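PDB 5H2D: KLLA0C04147p from Kluyveromyces lactis, which binds ergosterol through its oxysterol-binding domain, the C-terminal part of the protein modelled here, and probably transfers sterols between membranes. Local coordinates for residues A[14-19]-A[157-162]; A[47-52]-A[58-63]; A[188-193]-A[199-204]; A[278-283]-A[287-292]; A[351-354]-A[358-361]. All coordinates share one frame; numbering follows the deposited sequence.

Contact 1: residues A[14-19]-A[157-162]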
# COMPACT_ATOMS: atom_id res chain seq x y z
N LYS A 14 -7.33 11.42 -20.53
CA LYS A 14 -7.08 12.79 -20.97
C LYS A 14 -6.74 13.69 -19.78
O LYS A 14 -5.81 14.50 -19.86
CB LYS A 14 -8.30 13.30 -21.73
CG LYS A 14 -8.17 14.70 -22.32
CD LYS A 14 -9.43 15.04 -23.12
CE LYS A 14 -9.49 16.52 -23.48
NZ LYS A 14 -10.83 16.89 -24.02
N VAL A 15 -7.47 13.54 -18.67
CA VAL A 15 -7.18 14.33 -17.47
C VAL A 15 -5.77 14.05 -16.98
O VAL A 15 -5.02 14.97 -16.63
CB VAL A 15 -8.22 14.04 -16.37
CG1 VAL A 15 -7.80 14.70 -15.06
CG2 VAL A 15 -9.60 14.52 -16.80
N LEU A 16 -5.38 12.77 -16.93
CA LEU A 16 -4.06 12.42 -16.43
C LEU A 16 -2.96 13.07 -17.26
O LEU A 16 -1.94 13.52 -16.72
CB LEU A 16 -3.89 10.90 -16.44
CG LEU A 16 -4.89 10.15 -15.55
CD1 LEU A 16 -4.70 8.65 -15.68
CD2 LEU A 16 -4.74 10.59 -14.09
N LEU A 17 -3.14 13.12 -18.58
CA LEU A 17 -2.14 13.74 -19.44
C LEU A 17 -2.16 15.26 -19.33
O LEU A 17 -1.10 15.89 -19.30
CB LEU A 17 -2.35 13.30 -20.89
CG LEU A 17 -1.83 11.90 -21.22
CD1 LEU A 17 -1.97 11.63 -22.71
CD2 LEU A 17 -0.39 11.77 -20.77
N GLU A 18 -3.35 15.86 -19.27
CA GLU A 18 -3.42 17.31 -19.22
C GLU A 18 -2.82 17.86 -17.94
O GLU A 18 -2.25 18.95 -17.93
CB GLU A 18 -4.86 17.78 -19.38
CG GLU A 18 -5.53 17.30 -20.66
CD GLU A 18 -6.92 17.88 -20.87
OE1 GLU A 18 -7.25 18.23 -22.03
OE2 GLU A 18 -7.68 17.99 -19.88
N GLU A 19 -2.93 17.10 -16.84
CA GLU A 19 -2.36 17.52 -15.56
C GLU A 19 -0.88 17.19 -15.43
O GLU A 19 -0.29 17.46 -14.38
CB GLU A 19 -3.16 16.90 -14.41
CG GLU A 19 -4.63 17.32 -14.42
CD GLU A 19 -5.36 17.00 -13.13
OE1 GLU A 19 -4.79 16.32 -12.25
OE2 GLU A 19 -6.52 17.46 -13.01
N GLU A 157 -4.84 7.01 -9.40
CA GLU A 157 -5.72 7.16 -10.55
C GLU A 157 -5.09 6.57 -11.80
O GLU A 157 -3.88 6.69 -12.02
CB GLU A 157 -6.07 8.62 -10.78
CG GLU A 157 -6.77 9.27 -9.60
CD GLU A 157 -6.74 10.77 -9.72
OE1 GLU A 157 -5.75 11.39 -9.27
OE2 GLU A 157 -7.70 11.33 -10.30
N SER A 158 -5.93 5.97 -12.64
CA SER A 158 -5.51 5.30 -13.87
C SER A 158 -6.69 5.38 -14.82
O SER A 158 -7.82 5.65 -14.39
CB SER A 158 -5.15 3.83 -13.59
OG SER A 158 -4.32 3.26 -14.59
N PRO A 159 -6.48 5.17 -16.13
CA PRO A 159 -7.62 5.27 -17.04
C PRO A 159 -8.77 4.32 -16.70
O PRO A 159 -9.94 4.71 -16.81
CB PRO A 159 -7.01 4.95 -18.41
CG PRO A 159 -5.61 5.44 -18.30
CD PRO A 159 -5.20 5.09 -16.86
N LYS A 160 -8.47 3.10 -16.24
CA LYS A 160 -9.51 2.10 -16.02
C LYS A 160 -9.87 1.89 -14.55
O LYS A 160 -10.81 1.15 -14.26
CB LYS A 160 -9.10 0.76 -16.63
CG LYS A 160 -8.77 0.83 -18.12
CD LYS A 160 -8.62 -0.56 -18.72
CE LYS A 160 -8.27 -0.47 -20.21
NZ LYS A 160 -8.98 -1.49 -21.01
N TRP A 161 -9.15 2.50 -13.62
CA TRP A 161 -9.42 2.24 -12.21
C TRP A 161 -8.81 3.34 -11.35
O TRP A 161 -7.81 3.96 -11.73
CB TRP A 161 -8.85 0.87 -11.76
CG TRP A 161 -7.39 0.68 -12.08
CD1 TRP A 161 -6.87 0.08 -13.19
CD2 TRP A 161 -6.26 1.08 -11.28
NE1 TRP A 161 -5.49 0.09 -13.14
CE2 TRP A 161 -5.10 0.70 -11.98
CE3 TRP A 161 -6.13 1.72 -10.05
CZ2 TRP A 161 -3.81 0.94 -11.48
CZ3 TRP A 161 -4.86 1.96 -9.55
CH2 TRP A 161 -3.71 1.58 -10.27
N ASP A 162 -9.44 3.59 -10.21
CA ASP A 162 -8.89 4.43 -9.16
C ASP A 162 -8.76 3.60 -7.89
O ASP A 162 -9.41 2.56 -7.74
CB ASP A 162 -9.78 5.65 -8.87
CG ASP A 162 -10.08 6.46 -10.11
OD1 ASP A 162 -9.16 6.66 -10.94
OD2 ASP A 162 -11.25 6.87 -10.26

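Contact 2: residues A[47-52]-A[58-63]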
# COMPACT_ATOMS: atom_id res chain seq x y z
N SER A 47 15.70 -9.28 22.64
CA SER A 47 16.57 -8.51 23.52
C SER A 47 16.21 -7.03 23.51
O SER A 47 16.40 -6.33 24.51
CB SER A 47 18.05 -8.70 23.14
OG SER A 47 18.44 -7.89 22.04
N VAL A 48 15.67 -6.56 22.38
CA VAL A 48 15.28 -5.16 22.23
C VAL A 48 13.90 -4.93 22.84
O VAL A 48 13.69 -3.99 23.62
CB VAL A 48 15.30 -4.78 20.74
CG1 VAL A 48 14.72 -3.39 20.53
CG2 VAL A 48 16.72 -4.86 20.18
N LEU A 49 12.94 -5.79 22.50
CA LEU A 49 11.55 -5.54 22.85
C LEU A 49 11.20 -5.93 24.28
O LEU A 49 10.16 -5.49 24.78
CB LEU A 49 10.61 -6.28 21.90
CG LEU A 49 10.66 -5.90 20.41
CD1 LEU A 49 9.66 -6.73 19.62
CD2 LEU A 49 10.40 -4.41 20.22
N LYS A 50 12.02 -6.74 24.96
CA LYS A 50 11.65 -7.19 26.29
C LYS A 50 11.48 -6.03 27.26
O LYS A 50 10.77 -6.15 28.26
CB LYS A 50 12.68 -8.18 26.84
CG LYS A 50 14.02 -7.57 27.20
CD LYS A 50 15.02 -8.66 27.61
CE LYS A 50 16.40 -8.08 27.83
NZ LYS A 50 17.42 -9.13 28.06
N SER A 51 12.16 -4.91 27.01
CA SER A 51 12.11 -3.74 27.88
C SER A 51 11.04 -2.74 27.46
O SER A 51 10.97 -1.65 28.03
CB SER A 51 13.48 -3.05 27.92
OG SER A 51 13.79 -2.39 26.69
N MET A 52 10.19 -3.10 26.49
CA MET A 52 9.21 -2.16 25.96
C MET A 52 7.86 -2.84 25.76
O MET A 52 7.14 -2.57 24.80
CB MET A 52 9.71 -1.53 24.66
CG MET A 52 10.97 -0.71 24.87
SD MET A 52 11.59 0.10 23.39
CE MET A 52 11.91 -1.34 22.37
N THR A 58 5.41 3.37 17.23
CA THR A 58 5.92 4.74 17.16
C THR A 58 6.55 5.19 18.47
O THR A 58 7.41 6.08 18.45
CB THR A 58 4.81 5.72 16.79
OG1 THR A 58 3.81 5.72 17.81
CG2 THR A 58 4.20 5.35 15.45
N ARG A 59 6.13 4.61 19.60
CA ARG A 59 6.69 4.98 20.90
C ARG A 59 7.98 4.24 21.22
O ARG A 59 8.60 4.53 22.25
CB ARG A 59 5.67 4.70 22.01
CG ARG A 59 4.38 5.49 21.90
CD ARG A 59 4.48 6.86 22.55
NE ARG A 59 5.47 7.71 21.89
CZ ARG A 59 5.27 8.33 20.73
NH1 ARG A 59 4.12 8.18 20.08
NH2 ARG A 59 6.23 9.09 20.21
N MET A 60 8.41 3.31 20.37
CA MET A 60 9.62 2.55 20.63
C MET A 60 10.83 3.20 19.98
O MET A 60 10.73 3.76 18.88
CB MET A 60 9.48 1.13 20.10
CG MET A 60 8.55 0.25 20.90
SD MET A 60 8.47 -1.37 20.11
CE MET A 60 7.31 -2.22 21.18
N THR A 61 11.97 3.09 20.64
CA THR A 61 13.26 3.39 20.04
C THR A 61 13.94 2.08 19.69
O THR A 61 14.08 1.19 20.54
CB THR A 61 14.13 4.22 20.98
OG1 THR A 61 13.79 3.92 22.34
CG2 THR A 61 13.92 5.70 20.71
N LEU A 62 14.35 1.94 18.43
CA LEU A 62 14.87 0.68 17.95
C LEU A 62 16.25 0.88 17.35
O LEU A 62 16.55 1.95 16.80
CB LEU A 62 13.94 0.07 16.90
CG LEU A 62 12.51 -0.19 17.39
CD1 LEU A 62 11.56 -0.37 16.23
CD2 LEU A 62 12.46 -1.41 18.30
N PRO A 63 17.12 -0.12 17.45
CA PRO A 63 18.39 -0.07 16.73
C PRO A 63 18.14 -0.12 15.23
O PRO A 63 17.08 -0.54 14.76
CB PRO A 63 19.12 -1.32 17.21
CG PRO A 63 18.01 -2.27 17.54
CD PRO A 63 16.90 -1.42 18.11

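Contact 3: residues A[188-193]-A[199-204]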
# COMPACT_ATOMS: atom_id res chain seq x y z
N LEU A 188 -11.90 1.09 -4.23
CA LEU A 188 -11.34 0.70 -5.51
C LEU A 188 -12.43 0.84 -6.56
O LEU A 188 -13.47 0.19 -6.46
CB LEU A 188 -10.78 -0.72 -5.45
CG LEU A 188 -9.70 -1.06 -6.48
CD1 LEU A 188 -8.84 -2.22 -5.99
CD2 LEU A 188 -10.34 -1.42 -7.81
N THR A 189 -12.21 1.75 -7.52
CA THR A 189 -13.19 2.06 -8.55
C THR A 189 -12.73 1.43 -9.86
O THR A 189 -11.57 1.61 -10.26
CB THR A 189 -13.33 3.57 -8.73
OG1 THR A 189 -13.80 4.16 -7.51
CG2 THR A 189 -14.33 3.89 -9.85
N ILE A 190 -13.62 0.70 -10.53
CA ILE A 190 -13.33 0.10 -11.82
C ILE A 190 -14.22 0.76 -12.86
O ILE A 190 -15.42 0.95 -12.61
CB ILE A 190 -13.54 -1.42 -11.83
CG1 ILE A 190 -12.53 -2.13 -10.91
CG2 ILE A 190 -13.42 -1.95 -13.26
CD1 ILE A 190 -11.12 -2.17 -11.46
N ARG A 191 -13.64 1.14 -13.99
CA ARG A 191 -14.38 1.57 -15.18
C ARG A 191 -14.32 0.44 -16.21
O ARG A 191 -13.35 0.33 -16.96
CB ARG A 191 -13.78 2.85 -15.76
CG ARG A 191 -14.15 4.11 -14.98
CD ARG A 191 -13.37 5.33 -15.43
NE ARG A 191 -12.00 5.34 -14.92
CZ ARG A 191 -11.67 5.69 -13.67
NH1 ARG A 191 -12.60 6.05 -12.80
NH2 ARG A 191 -10.40 5.67 -13.30
N PRO A 192 -15.34 -0.43 -16.28
CA PRO A 192 -15.22 -1.66 -17.07
C PRO A 192 -15.18 -1.38 -18.56
O PRO A 192 -15.78 -0.43 -19.06
CB PRO A 192 -16.48 -2.45 -16.69
CG PRO A 192 -16.98 -1.82 -15.43
CD PRO A 192 -16.61 -0.37 -15.54
N ASP A 193 -14.48 -2.26 -19.28
CA ASP A 193 -14.42 -2.15 -20.74
C ASP A 193 -15.80 -2.30 -21.36
O ASP A 193 -16.05 -1.74 -22.43
CB ASP A 193 -13.47 -3.19 -21.32
CG ASP A 193 -12.01 -2.88 -21.06
OD1 ASP A 193 -11.71 -1.75 -20.60
OD2 ASP A 193 -11.16 -3.75 -21.32
N GLU A 199 -17.98 1.41 -11.18
CA GLU A 199 -18.40 0.68 -10.00
C GLU A 199 -17.38 0.84 -8.88
O GLU A 199 -16.18 1.01 -9.13
CB GLU A 199 -18.60 -0.82 -10.31
CG GLU A 199 -17.34 -1.49 -10.82
CD GLU A 199 -17.58 -2.88 -11.33
OE1 GLU A 199 -16.59 -3.57 -11.65
OE2 GLU A 199 -18.77 -3.28 -11.44
N LEU A 200 -17.86 0.78 -7.64
CA LEU A 200 -17.04 0.99 -6.45
C LEU A 200 -16.97 -0.28 -5.61
O LEU A 200 -18.00 -0.81 -5.20
CB LEU A 200 -17.61 2.12 -5.59
CG LEU A 200 -16.94 2.31 -4.23
CD1 LEU A 200 -15.50 2.77 -4.42
CD2 LEU A 200 -17.72 3.31 -3.37
N TYR A 201 -15.75 -0.72 -5.32
CA TYR A 201 -15.49 -1.78 -4.35
C TYR A 201 -14.90 -1.16 -3.09
O TYR A 201 -14.09 -0.23 -3.18
CB TYR A 201 -14.51 -2.81 -4.92
CG TYR A 201 -14.94 -3.48 -6.21
CD1 TYR A 201 -14.72 -2.88 -7.45
CD2 TYR A 201 -15.51 -4.74 -6.19
CE1 TYR A 201 -15.10 -3.52 -8.63
CE2 TYR A 201 -15.90 -5.38 -7.35
CZ TYR A 201 -15.69 -4.76 -8.56
OH TYR A 201 -16.07 -5.41 -9.73
N THR A 202 -15.29 -1.66 -1.92
CA THR A 202 -14.64 -1.24 -0.68
C THR A 202 -14.28 -2.45 0.18
O THR A 202 -14.93 -3.50 0.11
CB THR A 202 -15.51 -0.27 0.15
OG1 THR A 202 -16.75 -0.90 0.48
CG2 THR A 202 -15.79 1.02 -0.62
N TYR A 203 -13.24 -2.28 1.00
CA TYR A 203 -12.77 -3.34 1.90
C TYR A 203 -11.78 -2.75 2.89
O TYR A 203 -11.32 -1.61 2.73
CB TYR A 203 -12.11 -4.48 1.12
CG TYR A 203 -10.78 -4.11 0.53
CD1 TYR A 203 -10.69 -3.35 -0.63
CD2 TYR A 203 -9.60 -4.53 1.14
CE1 TYR A 203 -9.44 -3.01 -1.16
CE2 TYR A 203 -8.38 -4.21 0.63
CZ TYR A 203 -8.29 -3.45 -0.50
OH TYR A 203 -7.04 -3.16 -0.98
N LYS A 204 -11.46 -3.53 3.92
CA LYS A 204 -10.37 -3.23 4.84
C LYS A 204 -9.30 -4.31 4.75
O LYS A 204 -9.59 -5.49 4.51
CB LYS A 204 -10.86 -3.12 6.29
CG LYS A 204 -11.81 -1.97 6.49
CD LYS A 204 -12.15 -1.77 7.94
CE LYS A 204 -12.87 -0.45 8.13
NZ LYS A 204 -13.01 -0.10 9.58

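Contact 4: residues A[278-283]-A[287-292]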
# COMPACT_ATOMS: atom_id res chain seq x y z
N SER A 278 -4.36 -19.29 -7.40
CA SER A 278 -5.09 -19.86 -8.52
C SER A 278 -6.58 -19.79 -8.21
O SER A 278 -6.99 -19.56 -7.07
CB SER A 278 -4.67 -21.31 -8.77
OG SER A 278 -3.30 -21.38 -9.15
N ALA A 279 -7.41 -20.01 -9.23
CA ALA A 279 -8.85 -19.87 -9.04
C ALA A 279 -9.56 -20.86 -9.95
O ALA A 279 -8.97 -21.45 -10.85
CB ALA A 279 -9.32 -18.44 -9.34
N LYS A 280 -10.86 -21.02 -9.70
CA LYS A 280 -11.69 -21.84 -10.57
C LYS A 280 -13.13 -21.35 -10.51
O LYS A 280 -13.57 -20.77 -9.51
CB LYS A 280 -11.62 -23.32 -10.16
CG LYS A 280 -12.38 -23.65 -8.90
CD LYS A 280 -11.69 -24.76 -8.13
CE LYS A 280 -11.20 -25.85 -9.06
NZ LYS A 280 -12.32 -26.38 -9.89
N LYS A 281 -13.84 -21.57 -11.61
CA LYS A 281 -15.27 -21.30 -11.63
C LYS A 281 -16.00 -22.35 -10.82
O LYS A 281 -15.71 -23.55 -10.91
CB LYS A 281 -15.79 -21.30 -13.07
CG LYS A 281 -17.25 -20.86 -13.21
CD LYS A 281 -17.35 -19.33 -13.26
CE LYS A 281 -18.80 -18.82 -13.24
NZ LYS A 281 -19.57 -19.31 -12.07
N VAL A 282 -16.93 -21.89 -10.00
CA VAL A 282 -17.83 -22.77 -9.26
C VAL A 282 -19.09 -22.95 -10.11
O VAL A 282 -19.69 -21.97 -10.55
CB VAL A 282 -18.16 -22.19 -7.88
CG1 VAL A 282 -19.21 -23.03 -7.18
CG2 VAL A 282 -16.90 -22.11 -7.03
N LEU A 283 -19.47 -24.21 -10.33
CA LEU A 283 -20.50 -24.52 -11.32
C LEU A 283 -21.90 -24.63 -10.72
O LEU A 283 -22.88 -24.34 -11.41
CB LEU A 283 -20.15 -25.83 -12.03
CG LEU A 283 -18.70 -25.87 -12.51
CD1 LEU A 283 -18.32 -27.26 -12.99
CD2 LEU A 283 -18.49 -24.83 -13.60
N SER A 287 -22.77 -24.66 -3.98
CA SER A 287 -21.68 -25.52 -3.55
C SER A 287 -21.00 -24.95 -2.32
O SER A 287 -20.79 -23.74 -2.20
CB SER A 287 -20.66 -25.68 -4.68
OG SER A 287 -19.52 -26.40 -4.23
N LEU A 288 -20.66 -25.84 -1.39
CA LEU A 288 -19.85 -25.49 -0.23
C LEU A 288 -18.36 -25.57 -0.52
O LEU A 288 -17.56 -25.30 0.38
CB LEU A 288 -20.20 -26.40 0.96
CG LEU A 288 -19.94 -27.91 0.84
CD1 LEU A 288 -18.45 -28.24 0.92
CD2 LEU A 288 -20.72 -28.68 1.89
N GLU A 289 -17.97 -25.93 -1.74
CA GLU A 289 -16.57 -26.18 -2.03
C GLU A 289 -15.73 -24.92 -1.84
O GLU A 289 -16.15 -23.81 -2.21
CB GLU A 289 -16.40 -26.68 -3.47
CG GLU A 289 -14.96 -27.08 -3.79
CD GLU A 289 -14.69 -27.13 -5.28
OE1 GLU A 289 -13.52 -27.32 -5.66
OE2 GLU A 289 -15.66 -26.99 -6.07
N GLU A 290 -14.55 -25.10 -1.27
CA GLU A 290 -13.54 -24.05 -1.16
C GLU A 290 -12.24 -24.56 -1.77
O GLU A 290 -12.08 -25.76 -2.03
CB GLU A 290 -13.34 -23.62 0.29
CG GLU A 290 -14.58 -22.97 0.88
CD GLU A 290 -14.52 -22.86 2.39
OE1 GLU A 290 -13.43 -23.06 2.95
OE2 GLU A 290 -15.58 -22.58 3.00
N MET A 291 -11.31 -23.64 -2.01
CA MET A 291 -10.11 -23.99 -2.75
C MET A 291 -9.24 -24.94 -1.95
O MET A 291 -8.90 -24.66 -0.79
CB MET A 291 -9.32 -22.73 -3.11
CG MET A 291 -8.41 -22.90 -4.31
SD MET A 291 -9.31 -22.74 -5.86
CE MET A 291 -8.00 -23.01 -7.05
N GLN A 292 -8.90 -26.08 -2.56
CA GLN A 292 -7.91 -26.99 -2.00
C GLN A 292 -6.52 -26.40 -2.19
O GLN A 292 -6.13 -26.06 -3.31
CB GLN A 292 -8.01 -28.35 -2.70
CG GLN A 292 -8.20 -29.54 -1.78
CD GLN A 292 -7.96 -30.86 -2.49
OE1 GLN A 292 -8.89 -31.62 -2.75
NE2 GLN A 292 -6.69 -31.13 -2.81

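Contact 5: residues A[351-354]-A[358-361]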
# COMPACT_ATOMS: atom_id res chain seq x y z
N THR A 351 8.23 18.56 0.40
CA THR A 351 7.75 17.58 1.34
C THR A 351 7.91 16.14 0.86
O THR A 351 7.58 15.23 1.62
CB THR A 351 6.27 17.82 1.64
OG1 THR A 351 5.55 17.83 0.41
CG2 THR A 351 6.07 19.15 2.40
N ASP A 352 8.37 15.90 -0.37
CA ASP A 352 8.39 14.53 -0.87
C ASP A 352 9.39 13.67 -0.11
O ASP A 352 10.51 14.11 0.18
CB ASP A 352 8.71 14.49 -2.37
CG ASP A 352 8.49 13.10 -2.96
OD1 ASP A 352 7.33 12.77 -3.29
OD2 ASP A 352 9.47 12.32 -3.06
N THR A 353 8.98 12.43 0.18
CA THR A 353 9.82 11.49 0.93
C THR A 353 11.21 11.30 0.32
O THR A 353 12.18 11.08 1.06
CB THR A 353 9.11 10.13 1.00
OG1 THR A 353 7.83 10.31 1.63
CG2 THR A 353 9.96 9.09 1.79
N ARG A 354 11.34 11.39 -1.01
CA ARG A 354 12.67 11.24 -1.61
C ARG A 354 13.66 12.27 -1.08
O ARG A 354 14.87 12.03 -1.08
CB ARG A 354 12.59 11.34 -3.13
CG ARG A 354 11.88 10.18 -3.78
CD ARG A 354 11.62 10.52 -5.22
NE ARG A 354 10.80 9.53 -5.90
CZ ARG A 354 9.47 9.57 -5.94
NH1 ARG A 354 8.83 10.54 -5.31
NH2 ARG A 354 8.80 8.65 -6.61
N ASP A 358 17.06 12.07 6.81
CA ASP A 358 17.43 10.95 7.66
C ASP A 358 17.18 9.63 6.94
O ASP A 358 18.02 8.71 6.98
CB ASP A 358 16.70 10.99 9.01
CG ASP A 358 15.20 11.23 8.90
OD1 ASP A 358 14.69 11.65 7.84
OD2 ASP A 358 14.53 11.03 9.94
N GLN A 359 16.05 9.52 6.26
CA GLN A 359 15.76 8.31 5.50
C GLN A 359 16.77 8.12 4.37
O GLN A 359 17.17 6.98 4.08
CB GLN A 359 14.33 8.38 4.96
CG GLN A 359 13.91 7.11 4.26
CD GLN A 359 12.47 7.16 3.83
OE1 GLN A 359 11.62 7.74 4.50
NE2 GLN A 359 12.19 6.57 2.68
N ARG A 360 17.18 9.20 3.70
CA ARG A 360 18.19 9.09 2.65
C ARG A 360 19.52 8.59 3.20
O ARG A 360 20.16 7.71 2.61
CB ARG A 360 18.39 10.43 1.95
CG ARG A 360 19.53 10.45 0.92
CD ARG A 360 19.24 9.57 -0.30
NE ARG A 360 17.93 9.91 -0.85
CZ ARG A 360 17.13 9.04 -1.45
NH1 ARG A 360 17.50 7.78 -1.60
NH2 ARG A 360 15.94 9.44 -1.88
N ALA A 361 19.95 9.16 4.33
CA ALA A 361 21.19 8.70 4.95
C ALA A 361 21.11 7.22 5.28
O ALA A 361 22.06 6.46 5.02
CB ALA A 361 21.48 9.50 6.21
O HOH W 1 17.44 12.75 -0.97

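Contact 1: residues A[14-19]-A[157-162]
A beta hairpin, strand 151-157 turning back into strand 161-173, meets the last turn of the N-terminal helix 7-18 through one leucine: Leu16 lies over Glu157, Ser158 and Pro159. Its two methyl groups divide the work. CD1 reaches the turn, coming within 3.8 Å of Pro159 CD and 3.9 Å of Ser158 CA, while CD2 sits 4.1 Å from CB of Glu157, at the end of the first strand. Leucine and proline side chains cross at about a right angle, and CD1 is the atom that meets the ring. Glu157 holds CG beside its backbone N (chi1 -60°) and runs on extended, which carries the carboxylate to polar partners: OE1 pairs with Arg139 and OE2 with Lys12 of the same N-terminal helix. Arg139 also takes the carboxylate of Glu19, and so bridges two acids that would otherwise probably repel each other, their OE1 atoms being 5.8 Å apart. A greasy centre thus has an ionic border. Strand 138-146, which carries Arg139, pairs with strand 151-157 and also touches Leu16; beyond the helix end, Glu19 packs on Trp420 and Lys421 of the C-terminal helix 419-424.

Contact 2: residues A[47-52]-A[58-63]
The amide N of Met52 donates to Leu49 O at 2.9 Å, closing the type I beta turn from Leu49 to Met52 and presenting both side chains to the chain that returns through Met60 and Leu62. Met52 and Met60 contribute the two largest shares of the contact. The Met52 chain leaves CB extended and then bends at the thioether (chi3 -61°), which folds its end against the other segment: SD lies 3.9 Å from Met60 CG, and CE rests 3.8 Å from the carbonyl O of Thr61. Met60 is straight beyond CG and runs obliquely across Met52. Its sulfur is met crosswise by Leu49, with CD2 3.6 Å from Met60 SD, and its CE continues to the backbone, 3.6 Å from Met52 O. Farther along, Val48 uses both branches. CG1 touches Leu62 CD2 at 3.7 Å, the two side chains crossing at about a right angle, and it also meets the ring of Pro63, where CG2 comes within 3.9 Å of Pro63 CG. Behind this layer, Leu49 and Met60 both pack on Phe173 and Phe178, from strands 161-173 and 178-190. Leu62 belongs to the ergosterol pocket, its side chain about 4 Å from the sterol. Apolar groups therefore carry most of the contact, with two methionine methyls also lying against backbone carbonyl oxygens; it is fixed by shape rather than by directed bonds, and it backs a pocket residue with hydrocarbon of the kind the sterol itself offers.

Contact 3: residues A[188-193]-A[199-204]
With CG wedged between its own backbone N and carbonyl carbon (chi1 60°) and the rest of its chain extended, Glu199 runs alongside Ile190, pointing the same way, and brings OE1 to 3.7 Å from Ile190 CB. Tyr201, on the same face, has CG beside its backbone N, anti to the carbonyl carbon (chi1 -58°), which sends the ring toward both residues: it comes obliquely to the isoleucine, CE1 3.7 Å from Ile190 CG1. Its hydroxyl donates to Glu199 OE1 at 2.7 Å, arriving from above the carboxylate plane. Arg98 forms a salt bridge to that same oxygen and Asn230 binds the other, so both oxygens of this buried carboxylate have partners. On the opposite face Thr189 and Leu200 form the non-hydrogen-bonded pair, Thr189 OG1 3.8 Å from Leu200 CD1. Two pairs of bonds stitch the backbones. Tyr201 N donates to Leu188 O at 2.7 Å, answered by Leu188 N to Tyr201 O at 2.8 Å; Ile190 and Glu199 make the second reciprocal pair. Flanked by strands 161-173 and 219-230, this is an antiparallel beta hairpin with a long connecting loop, part of the antiparallel beta barrel of oxysterol-binding domains.

Contact 4: residues A[278-283]-A[287-292]
Met291 presses against Ser278 and Ala279 at the packed end of this contact, while Lys280 and Glu289 meet loosely on its more exposed side. The methionine is bent at chi2 (81°), which turns its thioether toward the strand. There CE settles 3.6 Å from Ser278 O, 3.8 Å from the amide N of Ala279 and 4.1 Å from Ser278 CB, so the methyl lies on backbone as much as on side chain. A second close spot is at the far end, where Val282 CG1 sits 3.9 Å from Ser287 CB. The serine hydroxyl is turned to its own chain: OG accepts from Glu289 N at 3.0 Å, an ST turn that shapes the returning loop. Between these spots Lys280 crosses Glu289 at about a right angle. Lys280 CD passes 3.9 Å from Met291 SD, but the ammonium NZ stays 4.5 Å from Glu289 OE1, beyond a salt bridge, and the attraction there is probably only diffuse. Lys280 NZ bonds instead to Gly312 O. The loop 287-292 runs along strand 276-281, nearly antiparallel, without pairing with it, and is met by residues of both its neighbours: Lys265, at the start of strand 265-272, holds the carbonyls of Ser287 and Glu289, and Arg314 of strand 314-319 packs on Met291 and Lys280.

Contact 5: residues A[351-354]-A[358-361]
Arg360, in the helix 357-363, reaches back to the carbonyl of Arg354 in the 3-10 turn that leads into that helix. From CB its chain starts anti to the backbone N (chi1 174°), then bends at chi2 and chi3, so that CG and CD curl round and set the guanidinium edge-on to Arg354 O. NE gives its N-H to a water at 2.9 Å, and the same water donates to Arg354 O at 2.7 Å. At the tip, NH2 donates directly to Arg354 O at 2.9 Å, nearly straight (164° at the hydrogen) and on a lone pair in the carbonyl plane. NH2 also bonds to Asn338 O, while NH1 pairs with Glu363 one turn farther along the helix. One carbonyl oxygen is thus gripped twice by the same guanidinium, once directly and once through water, and this fixes the rotation of the group. Alongside, the methyl CG2 is the Thr353 atom that meets the amide of Gln359, lying 3.5 Å from both OE1 and NE2 of Gln359. That amide is held by Gln74 through NE2. The threonine hydroxyl bonds to Glu127. The turn has its own brace, an Asx turn, Arg354 N to Asp352 OD2 at 2.9 Å, reinforced by a salt bridge from Arg354 NH1 to the same oxygen, also 2.9 Å, the two donors arriving from opposite faces of the carboxylate plane.

Contacts 1, 3 and 5 are largely buried, whereas contacts 2 and 4 lie farther from the chain's centre and are partly exposed. Contacts 1 and 3 are neighbours on adjacent strands 161-173 and 178-190 and touch directly, through the salt bridge Lys160 to Asp193 and through Arg191 on Ser158 O. Contact 4 belongs to a farther part of the same strand network. Contact 3 alone is true strand pairing; contact 5 joins its segments by an arginine-to-carbonyl bond and a water, contacts 1 and 2 rest on apolar packing, and contact 4 mixes it with methyl-to-backbone contact and a loose Lys-Glu approach. Contact 2 is the one that includes an ergosterol-pocket residue.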